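PDB 4ATF: beta-agarase B from Zobellia galactanivorans, which cleaves the beta-1,4 linkages between beta-D-galactose and 3,6-anhydro-alpha-L-galactose in agarose at random, with retention of the anomeric configuration. Local coordinates for residues 125-130 / 260-265; 140-145 / 162-167; 158-163 / 185-190. The protein carries 1 engineered substitution. All blocks are in the same frame, centred on the assembly; numbering follows the deposited sequence. Where two conformers were deposited one is given.

Contacts 1 and 2 pair neighbouring strands on the sugar-binding side of the GH16 domain; contact 3 sets helix 158-161 and the residues after it against strand 187-188 and E189. Contacts 1 and 2 are buried near the centre of the chain and adjoin through strands 125-132 and 137-145. Contact 3 sits at the surface, its centre about 15 Å from that of the chain, and shares K162 and K163 with contact 2. Contact 1 is regular antiparallel pairing with carboxylates and an indole turned to the sugar; contact 2 is irregular pairing next to a bulge against strand 125-132, with a histidine-carboxylate bond to an engineered aspartate; contact 3 is a salt bridge, aromatic edges and ordered water.

Contact 1 (125-130 / 260-265); sequences ASDVWL and NTEDQT. With GAL (beta-D-galactopyranose), chain E.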
loop_
_atom_site.group_PDB
_atom_site.type_symbol
_atom_site.label_atom_id
_atom_site.label_comp_id
_atom_site.label_asym_id
_atom_site.label_seq_id
_atom_site.Cartn_x
_atom_site.Cartn_y
_atom_site.Cartn_z
ATOM N N ALA A 125 -1.913 9.948 -0.316
ATOM C CA ALA A 125 -2.079 8.532 0.093
ATOM C C ALA A 125 -0.916 8.021 0.914
ATOM O O ALA A 125 0.230 8.380 0.617
ATOM C CB ALA A 125 -2.297 7.584 -1.172
ATOM N N SER A 126 -1.206 7.216 1.941
ATOM C CA SER A 126 -0.219 6.436 2.729
ATOM C C SER A 126 -0.383 4.983 2.328
ATOM O O SER A 126 -1.464 4.439 2.513
ATOM C CB SER A 126 -0.554 6.574 4.218
ATOM O OG SER A 126 -0.464 7.927 4.644
ATOM N N ASP A 127 0.630 4.365 1.707
ATOM C CA ASP A 127 0.454 3.065 1.027
ATOM C C ASP A 127 1.446 2.005 1.500
ATOM O O ASP A 127 2.667 2.283 1.586
ATOM C CB ASP A 127 0.716 3.254 -0.480
ATOM C CG ASP A 127 -0.277 4.198 -1.131
ATOM O OD1 ASP A 127 -1.473 4.062 -0.813
ATOM O OD2 ASP A 127 0.150 5.086 -1.952
ATOM N N VAL A 128 0.949 0.771 1.693
ATOM C CA VAL A 128 1.776 -0.425 1.776
ATOM C C VAL A 128 1.085 -1.409 0.840
ATOM O O VAL A 128 -0.094 -1.752 1.041
ATOM C CB VAL A 128 1.769 -1.027 3.217
ATOM C CG1 VAL A 128 2.556 -2.352 3.289
ATOM C CG2 VAL A 128 2.348 -0.006 4.228
ATOM N N TRP A 129 1.808 -1.909 -0.163
ATOM C CA TRP A 129 1.176 -2.723 -1.206
ATOM C C TRP A 129 2.121 -3.750 -1.820
ATOM O O TRP A 129 3.372 -3.696 -1.552
ATOM C CB TRP A 129 0.492 -1.805 -2.249
ATOM C CG TRP A 129 1.305 -0.730 -2.879
ATOM C CD1 TRP A 129 1.991 0.310 -2.255
ATOM C CD2 TRP A 129 1.509 -0.562 -4.287
ATOM N NE1 TRP A 129 2.585 1.109 -3.216
ATOM C CE2 TRP A 129 2.293 0.601 -4.469
ATOM C CE3 TRP A 129 1.046 -1.278 -5.432
ATOM C CZ2 TRP A 129 2.677 1.059 -5.745
ATOM C CZ3 TRP A 129 1.403 -0.806 -6.717
ATOM C CH2 TRP A 129 2.227 0.364 -6.857
ATOM N N LEU A 130 1.570 -4.690 -2.618
ATOM C CA LEU A 130 2.352 -5.770 -3.272
ATOM C C LEU A 130 2.109 -5.632 -4.762
ATOM O O LEU A 130 0.939 -5.382 -5.182
ATOM C CB LEU A 130 1.849 -7.172 -2.861
ATOM C CG LEU A 130 1.804 -7.367 -1.331
ATOM C CD1 LEU A 130 1.217 -8.793 -1.064
ATOM C CD2 LEU A 130 3.198 -7.185 -0.666
ATOM N N ASN A 260 5.062 3.575 0.167
ATOM C CA ASN A 260 5.228 4.888 -0.398
ATOM C C ASN A 260 4.139 5.812 0.042
ATOM O O ASN A 260 3.256 5.431 0.833
ATOM C CB ASN A 260 5.367 4.846 -1.972
ATOM C CG ASN A 260 4.029 4.581 -2.716
ATOM O OD1 ASN A 260 2.962 4.913 -2.242
ATOM N ND2 ASN A 260 4.115 4.015 -3.921
ATOM N N THR A 261 4.242 7.066 -0.421
ATOM C CA THR A 261 3.092 7.983 -0.430
ATOM C C THR A 261 2.902 8.388 -1.873
ATOM O O THR A 261 3.869 8.259 -2.672
ATOM C CB THR A 261 3.237 9.207 0.539
ATOM O OG1 THR A 261 4.300 10.070 0.094
ATOM C CG2 THR A 261 3.576 8.703 1.981
ATOM N N GLU A 262 1.703 8.909 -2.211
ATOM C CA GLU A 262 1.354 9.235 -3.632
ATOM C C GLU A 262 0.351 10.361 -3.670
ATOM O O GLU A 262 -0.587 10.397 -2.854
ATOM C CB GLU A 262 0.677 8.062 -4.426
ATOM C CG GLU A 262 1.565 6.911 -4.762
ATOM C CD GLU A 262 0.834 5.728 -5.494
ATOM O OE1 GLU A 262 -0.360 5.822 -5.810
ATOM O OE2 GLU A 262 1.443 4.649 -5.667
ATOM N N ASP A 263 0.502 11.254 -4.641
ATOM C CA ASP A 263 -0.625 12.072 -5.046
ATOM C C ASP A 263 -1.270 11.357 -6.262
ATOM O O ASP A 263 -0.585 11.118 -7.246
ATOM C CB ASP A 263 -0.136 13.470 -5.486
ATOM C CG ASP A 263 -1.256 14.298 -6.064
ATOM O OD1 ASP A 263 -1.460 14.236 -7.323
ATOM O OD2 ASP A 263 -1.891 15.050 -5.265
ATOM N N GLN A 264 -2.565 11.046 -6.224
ATOM C CA GLN A 264 -3.180 10.385 -7.366
ATOM C C GLN A 264 -4.021 11.379 -8.241
ATOM O O GLN A 264 -4.605 12.332 -7.728
ATOM C CB GLN A 264 -4.025 9.242 -6.826
ATOM C CG GLN A 264 -3.085 8.206 -6.286
ATOM C CD GLN A 264 -3.626 7.336 -5.197
ATOM O OE1 GLN A 264 -2.913 6.424 -4.667
ATOM N NE2 GLN A 264 -4.873 7.523 -4.868
ATOM N N THR A 265 -4.044 11.129 -9.565
ATOM C CA THR A 265 -4.779 12.002 -10.505
ATOM C C THR A 265 -6.282 12.173 -10.169
ATOM O O THR A 265 -6.853 13.266 -10.272
ATOM C CB THR A 265 -4.636 11.531 -11.983
ATOM O OG1 THR A 265 -3.246 11.423 -12.277
ATOM C CG2 THR A 265 -5.259 12.597 -12.961
HETATM C C1 GAL E . -3.237 1.008 -5.996
HETATM C C2 GAL E . -2.936 1.423 -7.429
HETATM C C3 GAL E . -1.454 1.547 -7.801
HETATM C C4 GAL E . -0.832 2.516 -6.776
HETATM C C5 GAL E . -1.186 2.036 -5.338
HETATM C C6 GAL E . -0.520 2.867 -4.227
HETATM O O2 GAL E . -3.466 0.386 -8.203
HETATM O O3 GAL E . -1.461 2.089 -9.133
HETATM O O4 GAL E . -1.406 3.778 -6.990
HETATM O O5 GAL E . -2.587 1.870 -5.078
HETATM O O6 GAL E . -0.905 2.217 -3.013
#
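E262, paired with A125 across two antiparallel strands, accepts the shortest sound polar bond here: the O4 hydroxyl of the bound galactose donates to E262 OE1 at 2.6 Å. With chi1 at -70°, CG of E262 stands anti to its carbonyl carbon, and the chain beyond runs extended toward the sugar. Two reciprocal pairs of backbone hydrogen bonds establish the register. A125 and E262 exchange one pair, in which A125 N donates to E262 O at 2.9 Å. D127 and N260 exchange the other, with D127 N reaching N260 O at 3.0 Å. Between these two hydrogen-bonded pairs, S126 and T261 form a non-hydrogen-bonded pair, where T261 CA also makes a CA-H...O contact to A125 O. A125, D127, N260 and E262 therefore share one face of the sheet, the one that meets galactose. The carboxylates of D127 and E262 come close there, OD2 of D127 standing 4.0 Å from OE2 of E262, and the engineered D143 also brings a carboxylate close to D127 OD1. W129 supplies the flat wall. Galactose C5 lies 3.7 Å above the indole plane over its centre, and galactose C4 is 3.7 Å from CH2 of W129, consistent with CH-pi contact between a pyranose and an aromatic face. The E262 carboxylate is turned 89° to that indole, and its OE2 meets the six-membered ring obliquely. W129 also touches E138, the nucleophile by similarity. An indole beneath a galactose and a glutamate on its hydroxyl, both carried by paired antiparallel strands, mark the substrate cleft of a GH16 jelly-roll fold.

Contact 2 (140-145 / 162-167); sequences DILDAY and KKVHIS. Engineered in segment 140-145: D143 (natural residue Glu).
On the catalytic strand of the GH16 fold, D143 meets H165 of the neighbouring strand through both side chain and backbone. The strand carries the family's ExDxxE signature, running from E138, the nucleophile by similarity, through D140 to position 143, assigned to the proton donor. That last residue is an engineered aspartate in place of the natural glutamate. Its CG is anti to the backbone N (chi1 167°), and its carboxylate lies alongside the imidazole of H165. H165 ND1 donates to D143 OD2 at 2.9 Å, and OD2 receives it on its anti lone pair; OD2 is almost in the ring plane, whereas the carboxylate and ring planes stand 66° apart. This pairing belongs to the variant and need not exist with the longer natural side chain. The backbone bond runs from H165 N to D143 O at 2.8 Å. H165 also stacks on W187.

A classic beta bulge, I141 and L142 both facing V128, lies beside a corner of the chain at I141. Just before that corner, D140 N bonds to S167 O at 2.9 Å, and S167 OG goes to Q180, a substrate-binding residue. On the reverse face the contact is apolar: V164 CG1 touches A144 CB at 3.8 Å and L142 CD1 at 4.1 Å. Where direct pairing lapses at the far end, an ordered water takes the N-H of Y145 at 2.9 Å and donates to K163 O at 2.8 Å.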
loop_
_atom_site.group_PDB
_atom_site.type_symbol
_atom_site.label_atom_id
_atom_site.label_comp_id
_atom_site.label_asym_id
_atom_site.label_seq_id
_atom_site.Cartn_x
_atom_site.Cartn_y
_atom_site.Cartn_z
ATOM N N ASP A 140 -3.398 -4.415 -2.255
ATOM C CA ASP A 140 -3.195 -3.357 -1.241
ATOM C C ASP A 140 -3.126 -3.898 0.181
ATOM O O ASP A 140 -3.869 -4.820 0.519
ATOM C CB ASP A 140 -4.393 -2.471 -1.170
ATOM C CG ASP A 140 -4.670 -1.753 -2.410
ATOM O OD1 ASP A 140 -3.830 -1.620 -3.336
ATOM O OD2 ASP A 140 -5.851 -1.353 -2.422
ATOM N N ILE A 141 -2.246 -3.441 1.034
ATOM C CA ILE A 141 -2.379 -3.881 2.420
ATOM C C ILE A 141 -2.935 -2.659 3.185
ATOM O O ILE A 141 -3.936 -2.735 3.986
ATOM C CB ILE A 141 -1.027 -4.402 2.952
ATOM C CG1 ILE A 141 -0.616 -5.663 2.159
ATOM C CG2 ILE A 141 -1.072 -4.690 4.491
ATOM C CD1 ILE A 141 0.871 -5.986 2.309
ATOM N N LEU A 142 -2.386 -1.499 2.848
ATOM C CA LEU A 142 -2.884 -0.232 3.462
ATOM C C LEU A 142 -2.979 0.787 2.298
ATOM O O LEU A 142 -2.010 0.958 1.529
ATOM C CB LEU A 142 -1.882 0.330 4.472
ATOM C CG LEU A 142 -2.134 1.755 5.052
ATOM C CD1 LEU A 142 -3.506 1.874 5.752
ATOM C CD2 LEU A 142 -0.957 2.150 6.077
ATOM N N ASP A 143 -4.098 1.468 2.170
ATOM C CA ASP A 143 -4.193 2.543 1.181
ATOM C C ASP A 143 -5.184 3.527 1.815
ATOM O O ASP A 143 -6.406 3.238 1.946
ATOM C CB ASP A 143 -4.673 2.006 -0.202
ATOM C CG ASP A 143 -5.092 3.161 -1.190
ATOM O OD1 ASP A 143 -4.502 4.236 -1.299
ATOM O OD2 ASP A 143 -6.029 2.978 -1.941
ATOM N N ALA A 144 -4.667 4.641 2.334
ATOM C CA ALA A 144 -5.515 5.558 3.154
ATOM C C ALA A 144 -5.124 6.994 2.930
ATOM O O ALA A 144 -3.934 7.283 2.767
ATOM C CB ALA A 144 -5.373 5.197 4.720
ATOM N N TYR A 145 -6.122 7.878 2.972
ATOM C CA TYR A 145 -5.984 9.335 2.774
ATOM C C TYR A 145 -6.355 9.906 4.140
ATOM O O TYR A 145 -7.535 10.094 4.443
ATOM C CB TYR A 145 -6.953 9.819 1.650
ATOM C CG TYR A 145 -6.749 9.007 0.386
ATOM C CD1 TYR A 145 -7.438 7.802 0.195
ATOM C CD2 TYR A 145 -5.801 9.377 -0.605
ATOM C CE1 TYR A 145 -7.241 7.006 -0.938
ATOM C CE2 TYR A 145 -5.620 8.549 -1.787
ATOM C CZ TYR A 145 -6.343 7.388 -1.924
ATOM O OH TYR A 145 -6.187 6.529 -3.028
ATOM N N LYS A 162 -11.596 8.629 8.106
ATOM C CA LYS A 162 -12.156 7.486 8.849
ATOM C C LYS A 162 -12.178 6.208 8.000
ATOM O O LYS A 162 -12.734 5.217 8.412
ATOM C CB LYS A 162 -13.521 7.820 9.415
ATOM C CG LYS A 162 -13.443 8.983 10.496
ATOM C CD LYS A 162 -14.843 9.374 10.989
ATOM C CE LYS A 162 -14.667 10.321 12.149
ATOM N NZ LYS A 162 -15.908 11.016 12.492
ATOM N N LYS A 163 -11.597 6.213 6.806
ATOM C CA LYS A 163 -11.689 5.011 5.865
ATOM C C LYS A 163 -10.318 4.472 5.501
ATOM O O LYS A 163 -9.367 5.239 5.324
ATOM C CB LYS A 163 -12.410 5.345 4.529
ATOM C CG LYS A 163 -13.938 5.653 4.674
ATOM C CD LYS A 163 -14.562 5.895 3.301
ATOM C CE LYS A 163 -16.071 6.110 3.421
ATOM N NZ LYS A 163 -16.463 7.168 4.431
ATOM N N VAL A 164 -10.170 3.145 5.450
ATOM C CA VAL A 164 -8.982 2.598 4.779
ATOM C C VAL A 164 -9.438 1.735 3.611
ATOM O O VAL A 164 -10.408 0.985 3.747
ATOM C CB VAL A 164 -8.025 1.825 5.700
ATOM C CG1 VAL A 164 -7.441 2.721 6.747
ATOM C CG2 VAL A 164 -8.684 0.570 6.285
ATOM N N HIS A 165 -8.770 1.893 2.463
ATOM C CA HIS A 165 -9.168 1.223 1.247
ATOM C C HIS A 165 -8.443 -0.114 1.202
ATOM O O HIS A 165 -7.241 -0.136 1.248
ATOM C CB HIS A 165 -8.751 2.058 0.079
ATOM C CG HIS A 165 -9.257 1.537 -1.223
ATOM N ND1 HIS A 165 -8.496 1.546 -2.362
ATOM C CD2 HIS A 165 -10.439 0.963 -1.549
ATOM C CE1 HIS A 165 -9.198 1.008 -3.350
ATOM N NE2 HIS A 165 -10.387 0.664 -2.885
ATOM N N ILE A 166 -9.168 -1.206 1.187
ATOM C CA ILE A 166 -8.546 -2.528 1.199
ATOM C C ILE A 166 -8.930 -3.250 -0.058
ATOM O O ILE A 166 -10.033 -3.730 -0.159
ATOM C CB ILE A 166 -8.897 -3.365 2.516
ATOM C CG1 ILE A 166 -10.360 -3.129 2.950
ATOM C CG2 ILE A 166 -7.935 -2.920 3.672
ATOM C CD1 ILE A 166 -10.806 -4.041 4.126
ATOM N N SER A 167 -7.998 -3.407 -0.980
ATOM C CA SER A 167 -8.397 -3.846 -2.322
ATOM C C SER A 167 -7.251 -4.620 -3.005
ATOM O O SER A 167 -6.229 -4.940 -2.369
ATOM C CB SER A 167 -8.794 -2.578 -3.124
ATOM O OG SER A 167 -9.574 -2.925 -4.266
HETATM O O HOH W 1 -6.042 -0.068 3.379
HETATM O O HOH W 2 -8.942 7.063 3.222
#

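Contact 3 (158-163 / 185-190); sequences SYFSKK and GSWFED
K163 NZ donates to E189 OE1 at 2.7 Å in a salt bridge, meeting the oxygen on its syn side, 22° out of the carboxylate plane. A bend at chi4 (52°) sets NZ where it also donates to Y159 O at 2.8 Å and sits 3.6 Å above the centre of the Y159 ring, a cation-pi contact. The other carboxylate oxygen is served by water, which donates to E189 OE2 and to S158 O, tying the carboxylate to the short helix 158-161.

Apolar contacts gather round W187. K163 CB approaches the indole edge, 3.8 Å from CE3 of W187, with the lysine chain crossing the indole at about a right angle. F160 offers its own rim, CD1 lying 4.1 Å from W187 CZ3. Backbone contacts are weaker: K163 CA makes a CA-H...O contact to F188 O at 3.2 Å, and E189 CA a longer one to K162 O.

An alanine in place of K163 would probably leave E189 without its salt-bridge mate and Y159 O without this donor, and open a gap beside W187 CB and CE3 where CD lay.

The chemistry thus implies that one lysine side chain joins two kinds of surface: its ammonium group links helix 158-161 to E189, while CB and CD lie against the edge region of W187, a residue of the glycan pocket.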
loop_
_atom_site.group_PDB
_atom_site.type_symbol
_atom_site.label_atom_id
_atom_site.label_comp_id
_atom_site.label_asym_id
_atom_site.label_seq_id
_atom_site.Cartn_x
_atom_site.Cartn_y
_atom_site.Cartn_z
ATOM N N SER A 158 -13.227 14.206 6.756
ATOM C CA SER A 158 -13.439 13.061 7.625
ATOM C C SER A 158 -14.112 11.916 6.816
ATOM O O SER A 158 -14.085 10.728 7.209
ATOM C CB SER A 158 -14.202 13.497 8.921
ATOM O OG SER A 158 -15.537 13.784 8.558
ATOM N N TYR A 159 -14.674 12.239 5.646
ATOM C CA TYR A 159 -15.132 11.145 4.756
ATOM C C TYR A 159 -14.014 10.143 4.463
ATOM O O TYR A 159 -14.243 8.902 4.434
ATOM C CB TYR A 159 -15.644 11.708 3.444
ATOM C CG TYR A 159 -16.151 10.611 2.522
ATOM C CD1 TYR A 159 -17.500 10.157 2.623
ATOM C CD2 TYR A 159 -15.314 10.021 1.565
ATOM C CE1 TYR A 159 -18.008 9.150 1.760
ATOM C CE2 TYR A 159 -15.804 9.001 0.709
ATOM C CZ TYR A 159 -17.183 8.586 0.807
ATOM O OH TYR A 159 -17.693 7.579 -0.024
ATOM N N PHE A 160 -12.826 10.683 4.211
ATOM C CA PHE A 160 -11.615 9.880 4.048
ATOM C C PHE A 160 -10.815 9.542 5.314
ATOM O O PHE A 160 -10.211 8.425 5.393
ATOM C CB PHE A 160 -10.706 10.603 3.047
ATOM C CG PHE A 160 -11.264 10.573 1.650
ATOM C CD1 PHE A 160 -11.259 9.368 0.917
ATOM C CD2 PHE A 160 -11.884 11.706 1.089
ATOM C CE1 PHE A 160 -11.795 9.333 -0.425
ATOM C CE2 PHE A 160 -12.447 11.659 -0.247
ATOM C CZ PHE A 160 -12.376 10.475 -0.996
ATOM N N SER A 161 -10.763 10.463 6.279
ATOM C CA SER A 161 -9.863 10.270 7.468
ATOM C C SER A 161 -10.318 9.028 8.283
ATOM O O SER A 161 -9.531 8.451 9.039
ATOM C CB SER A 161 -9.875 11.489 8.383
ATOM O OG SER A 161 -11.048 11.477 9.137
ATOM N N LYS A 162 -11.596 8.629 8.106
ATOM C CA LYS A 162 -12.156 7.486 8.849
ATOM C C LYS A 162 -12.178 6.208 8.000
ATOM O O LYS A 162 -12.734 5.217 8.412
ATOM C CB LYS A 162 -13.521 7.820 9.415
ATOM C CG LYS A 162 -13.443 8.983 10.496
ATOM C CD LYS A 162 -14.843 9.374 10.989
ATOM C CE LYS A 162 -14.667 10.321 12.149
ATOM N NZ LYS A 162 -15.908 11.016 12.492
ATOM N N LYS A 163 -11.597 6.213 6.806
ATOM C CA LYS A 163 -11.689 5.011 5.865
ATOM C C LYS A 163 -10.318 4.472 5.501
ATOM O O LYS A 163 -9.367 5.239 5.324
ATOM C CB LYS A 163 -12.410 5.345 4.529
ATOM C CG LYS A 163 -13.938 5.653 4.674
ATOM C CD LYS A 163 -14.562 5.895 3.301
ATOM C CE LYS A 163 -16.071 6.110 3.421
ATOM N NZ LYS A 163 -16.463 7.168 4.431
ATOM N N GLY A 185 -17.782 -2.493 0.934
ATOM C CA GLY A 185 -16.923 -3.135 1.970
ATOM C C GLY A 185 -15.435 -2.992 1.643
ATOM O O GLY A 185 -14.573 -3.238 2.524
ATOM N N SER A 186 -15.112 -2.558 0.411
ATOM C CA SER A 186 -13.681 -2.267 0.038
ATOM C C SER A 186 -13.092 -0.984 0.698
ATOM O O SER A 186 -11.858 -0.732 0.629
ATOM C CB SER A 186 -13.504 -2.169 -1.530
ATOM O OG SER A 186 -14.146 -0.990 -2.017
ATOM N N TRP A 187 -13.958 -0.200 1.343
ATOM C CA TRP A 187 -13.504 0.898 2.237
ATOM C C TRP A 187 -13.981 0.607 3.650
ATOM O O TRP A 187 -15.180 0.676 3.946
ATOM C CB TRP A 187 -14.060 2.291 1.774
ATOM C CG TRP A 187 -13.553 2.693 0.394
ATOM C CD1 TRP A 187 -13.998 2.202 -0.835
ATOM C CD2 TRP A 187 -12.484 3.636 0.083
ATOM N NE1 TRP A 187 -13.274 2.794 -1.865
ATOM C CE2 TRP A 187 -12.359 3.675 -1.338
ATOM C CE3 TRP A 187 -11.648 4.466 0.870
ATOM C CZ2 TRP A 187 -11.430 4.531 -2.001
ATOM C CZ3 TRP A 187 -10.737 5.332 0.229
ATOM C CH2 TRP A 187 -10.626 5.345 -1.208
ATOM N N PHE A 188 -13.046 0.244 4.513
ATOM C CA PHE A 188 -13.389 -0.096 5.888
ATOM C C PHE A 188 -13.483 1.169 6.756
ATOM O O PHE A 188 -12.625 2.042 6.675
ATOM C CB PHE A 188 -12.296 -1.056 6.476
ATOM C CG PHE A 188 -12.509 -1.387 7.908
ATOM C CD1 PHE A 188 -13.376 -2.438 8.287
ATOM C CD2 PHE A 188 -11.895 -0.618 8.925
ATOM C CE1 PHE A 188 -13.625 -2.695 9.653
ATOM C CE2 PHE A 188 -12.156 -0.900 10.289
ATOM C CZ PHE A 188 -13.025 -1.951 10.651
ATOM N N GLU A 189 -14.476 1.216 7.640
ATOM C CA GLU A 189 -14.692 2.331 8.524
ATOM C C GLU A 189 -15.332 1.798 9.813
ATOM O O GLU A 189 -16.307 1.060 9.730
ATOM C CB GLU A 189 -15.690 3.303 7.855
ATOM C CG GLU A 189 -15.972 4.535 8.723
ATOM C CD GLU A 189 -16.602 5.747 7.969
ATOM O OE1 GLU A 189 -16.723 5.698 6.729
ATOM O OE2 GLU A 189 -16.950 6.752 8.647
ATOM N N ASP A 190 -14.821 2.159 10.998
ATOM C CA ASP A 190 -15.549 1.796 12.217
ATOM C C ASP A 190 -15.627 2.942 13.196
ATOM O O ASP A 190 -16.062 2.753 14.325
ATOM C CB ASP A 190 -14.969 0.536 12.905
ATOM C CG ASP A 190 -13.538 0.738 13.420
ATOM O OD1 ASP A 190 -12.986 1.895 13.304
ATOM O OD2 ASP A 190 -12.980 -0.278 13.952
HETATM O O HOH W 3 -16.518 9.151 7.164
HETATM O O HOH W 4 -12.968 4.388 10.883
#